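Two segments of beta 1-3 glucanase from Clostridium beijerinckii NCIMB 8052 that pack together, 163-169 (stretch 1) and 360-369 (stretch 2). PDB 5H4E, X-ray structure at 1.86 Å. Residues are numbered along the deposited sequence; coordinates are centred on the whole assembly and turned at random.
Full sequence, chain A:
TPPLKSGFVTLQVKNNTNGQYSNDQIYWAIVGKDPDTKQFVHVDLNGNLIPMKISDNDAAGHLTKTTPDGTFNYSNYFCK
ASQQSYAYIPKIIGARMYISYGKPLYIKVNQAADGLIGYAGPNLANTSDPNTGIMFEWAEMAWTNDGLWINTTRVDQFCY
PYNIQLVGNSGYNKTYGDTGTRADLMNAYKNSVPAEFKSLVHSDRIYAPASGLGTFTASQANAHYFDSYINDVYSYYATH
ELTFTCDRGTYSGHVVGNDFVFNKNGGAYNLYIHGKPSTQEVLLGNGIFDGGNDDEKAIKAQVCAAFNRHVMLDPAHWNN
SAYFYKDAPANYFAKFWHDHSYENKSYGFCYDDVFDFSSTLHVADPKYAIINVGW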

ATOM      1  N   ASN A 163      12.789   1.740   3.911  1.00 13.81           N
ATOM      2  CA  ASN A 163      12.986   0.438   3.302  1.00 15.40           C
ATOM      3  C   ASN A 163      13.000  -0.565   4.424  1.00 17.94           C
ATOM      4  O   ASN A 163      13.180  -0.190   5.592  1.00 16.03           O
ATOM      5  CB  ASN A 163      14.286   0.396   2.462  1.00 17.83           C
ATOM      6  CG  ASN A 163      15.555   0.600   3.292  1.00 19.54           C
ATOM      7  OD1 ASN A 163      16.037  -0.315   3.968  1.00 17.14           O
ATOM      8  ND2 ASN A 163      16.123   1.792   3.207  1.00 23.20           N
ATOM      9  N   ILE A 164      12.790  -1.832   4.089  1.00 14.77           N
ATOM     10  CA  ILE A 164      12.695  -2.853   5.106  1.00 15.12           C
ATOM     11  C   ILE A 164      13.634  -3.991   4.743  1.00 14.16           C
ATOM     12  O   ILE A 164      13.701  -4.406   3.582  1.00 15.02           O
ATOM     13  CB  ILE A 164      11.231  -3.368   5.247  1.00 13.97           C
ATOM     14  CG1 ILE A 164      10.292  -2.203   5.605  1.00 11.88           C
ATOM     15  CG2 ILE A 164      11.141  -4.537   6.265  1.00 14.27           C
ATOM     16  CD1 ILE A 164       8.811  -2.555   5.515  1.00 16.75           C
ATOM     17  N   GLN A 165      14.369  -4.469   5.738  1.00 16.33           N
ATOM     18  CA  GLN A 165      15.161  -5.687   5.590  1.00 16.94           C
ATOM     19  C   GLN A 165      14.496  -6.823   6.343  1.00 18.24           C
ATOM     20  O   GLN A 165      14.344  -6.747   7.555  1.00 19.91           O
ATOM     21  CB  GLN A 165      16.583  -5.485   6.112  1.00 18.09           C
ATOM     22  CG  GLN A 165      17.418  -6.783   6.130  1.00 19.42           C
ATOM     23  CD  GLN A 165      18.750  -6.607   6.852  1.00 22.48           C
ATOM     24  OE1 GLN A 165      18.962  -5.613   7.547  1.00 19.94           O
ATOM     25  NE2 GLN A 165      19.657  -7.567   6.673  1.00 23.41           N
ATOM     26  N   LEU A 166      14.109  -7.882   5.639  1.00 17.66           N
ATOM     27  CA  LEU A 166      13.503  -9.026   6.298  1.00 15.80           C
ATOM     28  C   LEU A 166      14.511 -10.158   6.350  1.00 18.83           C
ATOM     29  O   LEU A 166      15.115 -10.517   5.325  1.00 18.81           O
ATOM     30  CB  LEU A 166      12.223  -9.491   5.574  1.00 15.54           C
ATOM     31  CG  LEU A 166      11.605 -10.782   6.133  1.00 15.03           C
ATOM     32  CD1 LEU A 166      11.179 -10.603   7.600  1.00 15.55           C
ATOM     33  CD2 LEU A 166      10.422 -11.271   5.283  1.00 18.24           C
ATOM     34  N   VAL A 167      14.685 -10.712   7.545  1.00 16.74           N
ATOM     35  CA  VAL A 167      15.672 -11.757   7.772  1.00 16.78           C
ATOM     36  C   VAL A 167      14.979 -13.009   8.289  1.00 18.77           C
ATOM     37  O   VAL A 167      14.300 -12.975   9.326  1.00 17.48           O
ATOM     38  CB  VAL A 167      16.755 -11.307   8.789  1.00 17.79           C
ATOM     39  CG1 VAL A 167      17.755 -12.447   9.056  1.00 16.58           C
ATOM     40  CG2 VAL A 167      17.462 -10.044   8.293  1.00 17.64           C
ATOM     41  N   GLY A 168      15.149 -14.108   7.565  1.00 17.91           N
ATOM     42  CA  GLY A 168      14.545 -15.362   7.967  1.00 17.22           C
ATOM     43  C   GLY A 168      15.438 -16.134   8.921  1.00 18.83           C
ATOM     44  O   GLY A 168      16.600 -15.788   9.115  1.00 17.09           O
ATOM     45  N   ASN A 169      14.883 -17.182   9.526  1.00 18.30           N
ATOM     46  CA  ASN A 169      15.648 -18.042  10.420  1.00 18.09           C
ATOM     47  C   ASN A 169      16.659 -18.941   9.723  1.00 19.59           C
ATOM     48  O   ASN A 169      17.547 -19.495  10.376  1.00 18.83           O
ATOM     49  CB  ASN A 169      14.696 -18.923  11.239  1.00 17.84           C
ATOM     50  CG  ASN A 169      14.144 -18.206  12.453  1.00 24.75           C
ATOM     51  OD1 ASN A 169      14.896 -17.667  13.260  1.00 31.56           O
ATOM     52  ND2 ASN A 169      12.823 -18.201  12.589  1.00 28.85           N
ATOM     53  N   THR A 360       7.015  -6.361  -1.662  1.00 19.79           N
ATOM     54  CA  THR A 360       6.659  -7.393  -0.692  1.00 17.70           C
ATOM     55  C   THR A 360       7.837  -8.302  -0.387  1.00 16.99           C
ATOM     56  O   THR A 360       8.423  -8.886  -1.293  1.00 17.46           O
ATOM     57  CB  THR A 360       5.482  -8.275  -1.163  1.00 21.21           C
ATOM     58  OG1 THR A 360       4.282  -7.492  -1.208  1.00 19.93           O
ATOM     59  CG2 THR A 360       5.270  -9.442  -0.171  1.00 22.37           C
ATOM     60  N   LEU A 361       8.173  -8.390   0.894  1.00 14.60           N
ATOM     61  CA  LEU A 361       9.113  -9.378   1.420  1.00 17.39           C
ATOM     62  C   LEU A 361       8.315 -10.516   2.040  1.00 16.86           C
ATOM     63  O   LEU A 361       7.291 -10.281   2.680  1.00 18.15           O
ATOM     64  CB  LEU A 361      10.042  -8.750   2.470  1.00 16.25           C
ATOM     65  CG  LEU A 361      10.920  -7.585   2.002  1.00 16.40           C
ATOM     66  CD1 LEU A 361      11.122  -6.587   3.127  1.00 17.68           C
ATOM     67  CD2 LEU A 361      12.253  -8.103   1.529  1.00 17.49           C
ATOM     68  N   HIS A 362       8.782 -11.749   1.859  1.00 19.38           N
ATOM     69  CA  HIS A 362       8.054 -12.905   2.370  1.00 18.73           C
ATOM     70  C   HIS A 362       8.989 -14.060   2.695  1.00 18.47           C
ATOM     71  O   HIS A 362       9.900 -14.360   1.919  1.00 18.34           O
ATOM     72  CB  HIS A 362       7.008 -13.360   1.355  1.00 19.58           C
ATOM     73  CG  HIS A 362       6.482 -14.739   1.602  1.00 24.13           C
ATOM     74  ND1 HIS A 362       5.751 -15.071   2.724  1.00 27.34           N
ATOM     75  CD2 HIS A 362       6.567 -15.869   0.860  1.00 26.98           C
ATOM     76  CE1 HIS A 362       5.417 -16.348   2.667  1.00 28.27           C
ATOM     77  NE2 HIS A 362       5.899 -16.854   1.545  1.00 30.86           N
ATOM     78  N   VAL A 363       8.758 -14.702   3.837  1.00 18.22           N
ATOM     79  CA  VAL A 363       9.469 -15.936   4.171  1.00 20.52           C
ATOM     80  C   VAL A 363       8.654 -16.766   5.164  1.00 20.83           C
ATOM     81  O   VAL A 363       7.919 -16.233   6.005  1.00 19.03           O
ATOM     82  CB  VAL A 363      10.877 -15.658   4.756  1.00 19.49           C
ATOM     83  CG1 VAL A 363      10.771 -15.141   6.178  1.00 16.90           C
ATOM     84  CG2 VAL A 363      11.747 -16.926   4.698  1.00 17.93           C
ATOM     85  N   ALA A 364       8.785 -18.082   5.053  1.00 21.72           N
ATOM     86  CA  ALA A 364       7.998 -19.000   5.869  1.00 19.42           C
ATOM     87  C   ALA A 364       8.359 -18.878   7.338  1.00 18.64           C
ATOM     88  O   ALA A 364       7.503 -19.017   8.217  1.00 21.19           O
ATOM     89  CB  ALA A 364       8.213 -20.440   5.401  1.00 21.51           C
ATOM     90  N   ASP A 365       9.644 -18.649   7.593  1.00 18.23           N
ATOM     91  CA  ASP A 365      10.201 -18.733   8.940  1.00 20.30           C
ATOM     92  C   ASP A 365      10.916 -17.447   9.355  1.00 15.92           C
ATOM     93  O   ASP A 365      12.126 -17.421   9.492  1.00 17.53           O
ATOM     94  CB  ASP A 365      11.163 -19.930   9.037  1.00 16.59           C
ATOM     95  CG  ASP A 365      12.322 -19.852   8.031  1.00 20.83           C
ATOM     96  OD1 ASP A 365      12.180 -19.190   6.970  1.00 17.49           O
ATOM     97  OD2 ASP A 365      13.382 -20.464   8.305  1.00 18.97           O
ATOM     98  N   PRO A 366      10.151 -16.372   9.570  1.00 18.81           N
ATOM     99  CA  PRO A 366      10.735 -15.058   9.851  1.00 17.16           C
ATOM    100  C   PRO A 366      11.438 -15.006  11.205  1.00 20.08           C
ATOM    101  O   PRO A 366      10.957 -15.613  12.166  1.00 17.23           O
ATOM    102  CB  PRO A 366       9.512 -14.133   9.837  1.00 16.82           C
ATOM    103  CG  PRO A 366       8.391 -15.015  10.258  1.00 15.73           C
ATOM    104  CD  PRO A 366       8.682 -16.351   9.648  1.00 19.20           C
ATOM    105  N   LYS A 367      12.561 -14.292  11.261  1.00 19.29           N
ATOM    106  CA  LYS A 367      13.304 -14.055  12.499  1.00 18.16           C
ATOM    107  C   LYS A 367      13.116 -12.616  12.958  1.00 18.32           C
ATOM    108  O   LYS A 367      12.629 -12.358  14.064  1.00 18.80           O
ATOM    109  CB  LYS A 367      14.788 -14.347  12.287  1.00 20.35           C
ATOM    110  CG  LYS A 367      15.629 -14.364  13.548  1.00 23.27           C
ATOM    111  CD  LYS A 367      17.075 -14.653  13.175  1.00 25.19           C
ATOM    112  CE  LYS A 367      17.962 -14.808  14.392  1.00 33.16           C
ATOM    113  NZ  LYS A 367      19.236 -15.500  14.019  1.00 39.07           N
ATOM    114  N   TYR A 368      13.494 -11.673  12.102  1.00 18.46           N
ATOM    115  CA  TYR A 368      13.270 -10.266  12.414  1.00 17.53           C
ATOM    116  C   TYR A 368      13.275  -9.423  11.147  1.00 18.89           C
ATOM    117  O   TYR A 368      13.721  -9.880  10.088  1.00 17.19           O
ATOM    118  CB  TYR A 368      14.329  -9.745  13.407  1.00 17.16           C
ATOM    119  CG  TYR A 368      15.740  -9.692  12.849  1.00 17.61           C
ATOM    120  CD1 TYR A 368      16.628 -10.749  13.049  1.00 19.38           C
ATOM    121  CD2 TYR A 368      16.193  -8.579  12.144  1.00 18.03           C
ATOM    122  CE1 TYR A 368      17.913 -10.707  12.551  1.00 20.29           C
ATOM    123  CE2 TYR A 368      17.486  -8.536  11.630  1.00 19.29           C
ATOM    124  CZ  TYR A 368      18.336  -9.603  11.844  1.00 19.51           C
ATOM    125  OH  TYR A 368      19.619  -9.568  11.345  1.00 21.78           O
ATOM    126  N   ALA A 369      12.790  -8.184  11.271  1.00 17.56           N
ATOM    127  CA  ALA A 369      12.923  -7.199  10.199  1.00 19.75           C
ATOM    128  C   ALA A 369      13.480  -5.896  10.742  1.00 16.47           C
ATOM    129  O   ALA A 369      13.234  -5.533  11.893  1.00 20.10           O
ATOM    130  CB  ALA A 369      11.569  -6.951   9.491  1.00 17.55           C
TER
HETATM  131  O   HOH W   1      18.643 -18.358  12.767  1.00 36.90           O

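The contact is held first by backbone, in an antiparallel pairing of strand 163-168 with strand 366-369. Val167 and Tyr368 form the hydrogen-bonded pair: Val167 N donates to Tyr368 O at 2.8 Å, and Tyr368 N returns a longer bond to Val167 O at 3.2 Å. That same carbonyl takes a second donor, with Lys367 N lying 2.9 Å from Val167 O. Two consecutive amides converging on one acceptor mark a beta bulge, and the register slips by one residue, so that Gly168 sits across from Pro366 instead of Lys367. A fourth bond closes the end of the ladder, Asn169 N to Asp365 O at 2.8 Å. Proline has no amide hydrogen to give, and its place in a non-hydrogen-bonded pair asks for none.

Toward the other end, Leu166 pairs with Ala369 without hydrogen bonds, their CA atoms 4.3 Å apart. Here the strands come close enough for a CA-H...O contact, Ala369 CA to Gln165 O at 3.0 Å.

Gly168 fits a tight spot. Its CA lies 3.5 Å from Asp365 O, and an ideally placed CB would come within 3.3 Å of Val363 CG2, so the absent side chain spares a crowded approach.

Leu166 and Ala369 share one face of the sheet, where the packing is apolar. Leu166, with 110 Å² covered by the other stretch, works as the hub: its CD2 reaches Leu361 CB at 3.8 Å and Val363 CG1 at 4.0 Å, while its CD1 lies 4.1 Å from Ala369 CB. The small alanine leaves room for its neighbours, and Ile164 CG2 also packs 4.1 Å from Ala369 CB. Ile164 CG2 meets Leu361 CD1 at 3.7 Å as well. Strand 361-363 thus joins through side chains; its axis stays 7.8 Å from that of strand 163-168, running nearly parallel to it.

Val167 and Tyr368 occupy the other face. With chi1 at 67° (p), the end of the tyrosine comes nearer to its partner: Val167 CB sits over one ring face, 3.9 Å from the centroid and 14° off the normal, a CH-pi contact, and Val167 CG2 touches Tyr368 CE2 at 3.7 Å. A branched beta carbon suits both the extended backbone and the flat aromatic surface.

At the exposed edge, Lys367 lays its aliphatic part against Asn169, with CG 3.4 Å from Asn169 OD1, before its extended chain leads away. Water 1 bridges the two residues, donating to Asn169 O at 2.9 Å and accepting from Lys367 NZ at 3.2 Å. Together the stretches bury 735 Å².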